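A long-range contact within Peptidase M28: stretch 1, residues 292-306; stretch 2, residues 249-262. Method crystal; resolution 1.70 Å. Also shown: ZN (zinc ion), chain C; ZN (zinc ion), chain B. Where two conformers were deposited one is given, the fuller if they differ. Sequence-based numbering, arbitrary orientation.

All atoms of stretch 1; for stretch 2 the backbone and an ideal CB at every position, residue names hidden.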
# COMPACT_ATOMS: atom_id res chain seq x y z
N GLU A 292 -24.25 -36.84 12.10
CA GLU A 292 -23.87 -38.12 12.68
C GLU A 292 -22.57 -38.01 13.45
O GLU A 292 -22.46 -38.47 14.61
CB GLU A 292 -23.81 -39.19 11.61
CG GLU A 292 -25.19 -39.45 11.01
CD GLU A 292 -25.16 -40.48 9.88
OE1 GLU A 292 -24.09 -40.98 9.58
OE2 GLU A 292 -26.23 -40.76 9.29
N ARG A 293 -21.56 -37.44 12.81
CA ARG A 293 -20.25 -37.24 13.48
C ARG A 293 -20.21 -35.93 14.22
O ARG A 293 -20.91 -35.00 13.89
CB ARG A 293 -19.11 -37.26 12.47
CG ARG A 293 -19.00 -38.55 11.67
CD ARG A 293 -17.77 -38.67 10.76
NE ARG A 293 -17.72 -40.04 10.28
CZ ARG A 293 -18.35 -40.50 9.19
NH1 ARG A 293 -18.96 -39.68 8.34
NH2 ARG A 293 -18.35 -41.82 8.94
N THR A 294 -19.29 -35.85 15.19
CA THR A 294 -18.98 -34.58 15.83
C THR A 294 -18.22 -33.69 14.85
O THR A 294 -17.35 -34.18 14.13
CB THR A 294 -18.18 -34.82 17.10
OG1 THR A 294 -19.02 -35.55 18.01
CG2 THR A 294 -17.69 -33.49 17.69
N ILE A 295 -18.58 -32.42 14.76
CA ILE A 295 -17.81 -31.45 13.98
C ILE A 295 -17.00 -30.60 14.94
O ILE A 295 -17.55 -29.94 15.82
CB ILE A 295 -18.71 -30.57 13.11
CG1 ILE A 295 -19.40 -31.46 12.06
CG2 ILE A 295 -17.93 -29.41 12.45
CD1 ILE A 295 -20.68 -30.82 11.40
N ARG A 296 -15.70 -30.61 14.75
CA ARG A 296 -14.80 -29.91 15.65
C ARG A 296 -14.11 -28.75 14.91
O ARG A 296 -13.40 -28.98 13.90
CB ARG A 296 -13.77 -30.89 16.23
CG ARG A 296 -12.80 -30.21 17.21
CD ARG A 296 -11.80 -31.17 17.81
NE ARG A 296 -12.46 -32.09 18.73
CZ ARG A 296 -11.94 -33.23 19.18
NH1 ARG A 296 -10.72 -33.65 18.79
NH2 ARG A 296 -12.63 -33.97 20.03
N VAL A 297 -14.35 -27.52 15.39
CA VAL A 297 -13.66 -26.34 14.90
C VAL A 297 -12.39 -26.21 15.72
O VAL A 297 -12.45 -26.17 16.94
CB VAL A 297 -14.52 -25.06 15.04
CG1 VAL A 297 -13.70 -23.79 14.71
CG2 VAL A 297 -15.74 -25.13 14.09
N VAL A 298 -11.24 -26.17 15.06
CA VAL A 298 -9.99 -25.97 15.78
C VAL A 298 -9.35 -24.69 15.28
O VAL A 298 -9.08 -24.56 14.07
CB VAL A 298 -8.98 -27.16 15.64
CG1 VAL A 298 -7.75 -26.88 16.47
CG2 VAL A 298 -9.65 -28.44 16.02
N LEU A 299 -9.11 -23.76 16.21
CA LEU A 299 -8.47 -22.51 15.89
C LEU A 299 -7.07 -22.60 16.46
O LEU A 299 -6.87 -22.50 17.68
CB LEU A 299 -9.26 -21.32 16.45
CG LEU A 299 -10.73 -21.25 16.10
CD1 LEU A 299 -11.40 -19.98 16.69
CD2 LEU A 299 -10.86 -21.25 14.57
N TYR A 300 -6.12 -22.89 15.59
CA TYR A 300 -4.79 -23.28 16.02
C TYR A 300 -3.96 -22.10 16.43
O TYR A 300 -4.02 -21.02 15.83
CB TYR A 300 -4.03 -24.04 14.90
CG TYR A 300 -4.55 -25.43 14.56
CD1 TYR A 300 -4.16 -26.51 15.29
CD2 TYR A 300 -5.40 -25.65 13.49
CE1 TYR A 300 -4.59 -27.81 14.98
CE2 TYR A 300 -5.86 -26.92 13.19
CZ TYR A 300 -5.43 -27.99 13.92
OH TYR A 300 -5.84 -29.26 13.59
N ALA A 301 -3.14 -22.34 17.45
CA ALA A 301 -2.13 -21.43 17.93
C ALA A 301 -0.85 -21.51 17.11
O ALA A 301 -0.42 -22.58 16.67
CB ALA A 301 -1.77 -21.76 19.45
N ALA A 302 -0.21 -20.35 16.99
CA ALA A 302 1.18 -20.24 16.63
C ALA A 302 1.51 -20.94 15.31
O ALA A 302 2.57 -21.52 15.16
CB ALA A 302 2.07 -20.72 17.80
N GLU A 303 0.60 -20.85 14.36
CA GLU A 303 0.88 -21.39 13.01
C GLU A 303 2.06 -20.66 12.37
O GLU A 303 2.88 -21.29 11.72
CB GLU A 303 -0.37 -21.32 12.13
CG GLU A 303 -0.17 -21.95 10.75
CD GLU A 303 0.45 -21.01 9.72
OE1 GLU A 303 0.49 -19.80 9.98
OE2 GLU A 303 0.86 -21.49 8.65
N GLU A 304 2.13 -19.35 12.54
CA GLU A 304 3.16 -18.50 11.92
C GLU A 304 4.57 -18.83 12.38
O GLU A 304 5.53 -18.56 11.68
CB GLU A 304 2.87 -17.02 12.18
CG GLU A 304 1.50 -16.50 11.73
CD GLU A 304 1.36 -16.38 10.22
OE1 GLU A 304 2.27 -16.83 9.49
OE2 GLU A 304 0.35 -15.78 9.80
N LEU A 305 4.68 -19.46 13.55
CA LEU A 305 5.96 -19.78 14.13
C LEU A 305 6.38 -21.23 13.84
O LEU A 305 7.29 -21.75 14.48
CB LEU A 305 5.94 -19.54 15.64
CG LEU A 305 5.46 -18.14 16.06
CD1 LEU A 305 5.64 -18.02 17.60
CD2 LEU A 305 6.19 -17.01 15.32
N GLY A 306 5.74 -21.88 12.87
CA GLY A 306 6.09 -23.25 12.52
C GLY A 306 5.06 -24.31 12.88
O GLY A 306 5.42 -25.42 13.30
N UNK A 249 -18.49 -40.23 18.30
CA UNK A 249 -17.07 -40.54 18.60
C UNK A 249 -16.12 -40.25 17.43
O UNK A 249 -14.90 -40.24 17.59
CB UNK A 249 -16.94 -42.01 18.99
N UNK A 250 -16.69 -40.04 16.26
CA UNK A 250 -15.91 -39.70 15.09
C UNK A 250 -15.96 -38.18 14.86
O UNK A 250 -16.96 -37.55 15.14
CB UNK A 250 -16.42 -40.46 13.86
N UNK A 251 -14.84 -37.65 14.40
CA UNK A 251 -14.63 -36.21 14.31
C UNK A 251 -14.37 -35.76 12.88
O UNK A 251 -13.52 -36.32 12.20
CB UNK A 251 -13.46 -35.79 15.21
N UNK A 252 -15.10 -34.75 12.45
CA UNK A 252 -14.78 -33.99 11.25
C UNK A 252 -14.16 -32.70 11.77
O UNK A 252 -14.81 -31.93 12.51
CB UNK A 252 -16.00 -33.74 10.37
N UNK A 253 -12.91 -32.46 11.42
CA UNK A 253 -12.17 -31.31 11.91
C UNK A 253 -12.09 -30.25 10.82
O UNK A 253 -11.61 -30.52 9.71
CB UNK A 253 -10.77 -31.72 12.37
N UNK A 254 -12.54 -29.05 11.13
CA UNK A 254 -12.38 -27.92 10.21
C UNK A 254 -11.65 -26.84 11.00
O UNK A 254 -12.02 -26.49 12.14
CB UNK A 254 -13.72 -27.42 9.67
N UNK A 255 -10.56 -26.38 10.42
CA UNK A 255 -9.64 -25.54 11.15
C UNK A 255 -9.24 -24.24 10.48
O UNK A 255 -9.49 -24.00 9.29
CB UNK A 255 -8.37 -26.35 11.44
N UNK A 256 -8.55 -23.43 11.27
CA UNK A 256 -7.90 -22.20 10.82
C UNK A 256 -6.84 -21.93 11.87
O UNK A 256 -6.83 -22.59 12.92
CB UNK A 256 -8.88 -21.03 10.66
N UNK A 257 -5.99 -20.93 11.66
CA UNK A 257 -5.11 -20.48 12.79
C UNK A 257 -5.55 -19.13 13.31
O UNK A 257 -5.97 -18.29 12.54
CB UNK A 257 -3.65 -20.40 12.35
N UNK A 258 -5.46 -18.95 14.63
CA UNK A 258 -5.92 -17.75 15.31
C UNK A 258 -4.84 -16.72 15.39
O UNK A 258 -5.12 -15.51 15.57
CB UNK A 258 -6.42 -18.08 16.72
N UNK A 259 -3.58 -17.15 15.28
CA UNK A 259 -2.49 -16.19 15.42
C UNK A 259 -2.24 -15.46 14.09
O UNK A 259 -2.72 -15.88 13.03
CB UNK A 259 -1.22 -16.90 15.89
N UNK A 260 -1.41 -14.41 14.14
CA UNK A 260 -1.07 -13.65 12.96
C UNK A 260 0.26 -13.01 13.17
O UNK A 260 0.82 -13.10 14.27
CB UNK A 260 -2.14 -12.60 12.64
N UNK A 261 0.76 -12.37 12.11
CA UNK A 261 1.86 -11.38 12.28
C UNK A 261 1.30 -10.07 12.86
O UNK A 261 0.05 -9.89 13.00
CB UNK A 261 2.56 -11.11 10.95
N UNK A 262 2.23 -9.18 13.21
CA UNK A 262 1.92 -8.16 14.18
C UNK A 262 1.70 -6.76 13.63
O UNK A 262 1.38 -5.87 14.42
CB UNK A 262 3.05 -8.11 15.21
ZN ZN C . -1.85 -18.44 7.41
ZN ZN B . 1.04 -16.46 7.67

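The two stretches run as neighbouring parallel strands, and their ladder of backbone hydrogen bonds asks little of the side chains, beyond an N-H at 252, 254, 256 and 258, which rules out proline. Positions 251, 253, 255 and 257 lie on one face with Thr294, Arg296, Val298 and Tyr300. Those of 252, 254 and 256 share the other with Ile295, Val297 and Leu299.

Position 249 points away, and its CB has nothing of stretch 1 near it. Many residues would do; it is Asp249.

Position 250 points sideways, with its CB 3.8 Å from Arg293 CD. The guanidinium invites an acid, though a neutral acceptor could also serve. It is Glu250. Arg293 NE bonds Glu250 OE1 at 2.8 Å in a salt bridge, at the edge of the guanidinium. Water 1 links Glu250 OE2 to Arg293 NH2.

Position 251 lies beside Thr294 and Arg296, its CB 5.0 Å from Arg296 CZ. An aliphatic chain could lie on the guanidinium, and a polar one could also fit. It is Ile251, whose CD1 sits over one guanidinium face, 3.7 Å from Arg296 NH1.

Position 252 has its CB 4.4 Å from Ile295 CG1, so a branched aliphatic residue suits. Val252 fills it, and its CG2 also reaches Arg293 CD at 3.9 Å.

Position 253 has its CB 5.0 Å from Val298 CG2. Leucine, isoleucine or methionine could reach further. Leu253 does: its CG is 3.8 Å from Val298 CG2, and its CD1 is 3.6 Å from Tyr300 OH.

Position 254 is near Ile295 and Val297, again favouring an aliphatic residue. It is Ile254, with CG1 4.1 Å from Val297 CG2 and CD1 4.2 Å from Ile295 CG2.

Position 255 is tight. An ideal CB would lie 3.1 Å from Tyr300 CE2 and 3.3 Å from Val298 O, which favours glycine. It is Gly255; its CA approaches Val298 O at 3.1 Å.

Position 256 has its CB 4.4 Å from Leu299 CD2. A small apolar residue is one good choice. It is Ala256, its CB 4.3 Å from Leu299 CD2.

Position 257 faces Glu303, with the zinc ions beyond. A metal ligand is likely: histidine, or glutamate if extended. It is His257, whose NE2 binds the chain C zinc at 2.2 Å. Glu303 CB lies over its ring, 3.8 Å from the centroid.

Position 258 points toward Leu299, so an apolar residue suits. It is Leu258, with CB 4.3 Å from Leu299 CB.

Position 259 faces the free amides of the turn after Ala302, which call for an acceptor: Asp or Asn. It is Asp259. Its OD2 accepts from Glu304 N at 3.0 Å, and its OD1 accepts a weak bond from Glu303 N at 2.9 Å.

Position 260 points away and is permissive. It is Ser260, whose OG donates to the backbone O of 261.

Position 261 points sideways, but a long side chain could reach Glu304 and Leu305. It is Trp261. NE1 makes a weak bond to Glu304 OE1 at 3.2 Å, and CH2 meets Leu305 CD2 at 4.0 Å.

Position 262 is out of reach of stretch 1, which sets no preference; it is Asp262.

Stretch 2 (249-262) DEIVLIGAHLDSWD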
# COMPACT_ATOMS: atom_id res chain seq x y z
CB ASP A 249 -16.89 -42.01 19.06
CG ASP A 249 -17.36 -43.01 18.03
OD1 ASP A 249 -18.39 -42.78 17.37
OD2 ASP A 249 -16.72 -44.09 17.90
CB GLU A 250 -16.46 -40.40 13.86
CG GLU A 250 -16.45 -41.89 14.00
CD GLU A 250 -16.91 -42.62 12.77
OE1 GLU A 250 -16.56 -42.20 11.64
OE2 GLU A 250 -17.63 -43.63 12.94
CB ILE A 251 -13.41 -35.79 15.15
CG1 ILE A 251 -13.67 -36.06 16.63
CG2 ILE A 251 -13.08 -34.32 14.92
CD1 ILE A 251 -12.45 -36.59 17.32
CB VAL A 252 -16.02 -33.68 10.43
CG1 VAL A 252 -15.70 -32.67 9.30
CG2 VAL A 252 -16.63 -35.01 9.90
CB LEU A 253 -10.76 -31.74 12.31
CG LEU A 253 -9.84 -30.79 13.08
CD1 LEU A 253 -8.63 -31.54 13.62
CD2 LEU A 253 -9.38 -29.64 12.24
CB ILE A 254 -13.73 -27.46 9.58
CG1 ILE A 254 -14.75 -27.06 10.66
CG2 ILE A 254 -14.29 -28.54 8.53
CD1 ILE A 254 -16.07 -26.48 10.05
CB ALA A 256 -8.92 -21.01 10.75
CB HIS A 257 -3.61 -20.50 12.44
CG HIS A 257 -3.18 -19.59 11.34
ND1 HIS A 257 -2.62 -18.36 11.57
CD2 HIS A 257 -3.12 -19.79 9.99
CE1 HIS A 257 -2.30 -17.80 10.41
NE2 HIS A 257 -2.58 -18.65 9.44
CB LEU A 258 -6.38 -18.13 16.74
CG LEU A 258 -7.03 -17.02 17.58
CD1 LEU A 258 -8.21 -16.36 16.81
CD2 LEU A 258 -7.44 -17.58 18.95
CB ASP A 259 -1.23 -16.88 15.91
CG ASP A 259 -0.62 -17.85 14.85
OD1 ASP A 259 -1.38 -18.70 14.29
OD2 ASP A 259 0.60 -17.79 14.57
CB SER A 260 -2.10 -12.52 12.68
OG SER A 260 -2.05 -11.44 13.61
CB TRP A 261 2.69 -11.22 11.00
CG TRP A 261 3.57 -12.45 10.87
CD1 TRP A 261 3.30 -13.55 10.13
CD2 TRP A 261 4.72 -12.76 11.66
NE1 TRP A 261 4.27 -14.51 10.33
CE2 TRP A 261 5.14 -14.06 11.28
CE3 TRP A 261 5.43 -12.07 12.66
CZ2 TRP A 261 6.25 -14.67 11.86
CZ3 TRP A 261 6.54 -12.68 13.23
CH2 TRP A 261 6.94 -13.96 12.83
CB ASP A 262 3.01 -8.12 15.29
CG ASP A 262 4.41 -8.08 14.76
OD1 ASP A 262 4.75 -8.71 13.71
OD2 ASP A 262 5.26 -7.43 15.41
O HOH W 1 -18.32 -44.67 10.54
O HOH W 2 -0.56 -13.02 9.56
O HOH W 3 5.54 -17.01 9.24
O HOH W 4 0.05 -18.35 7.80
O HOH W 5 1.80 -17.60 6.03
O HOH W 6 -1.24 -18.49 5.11
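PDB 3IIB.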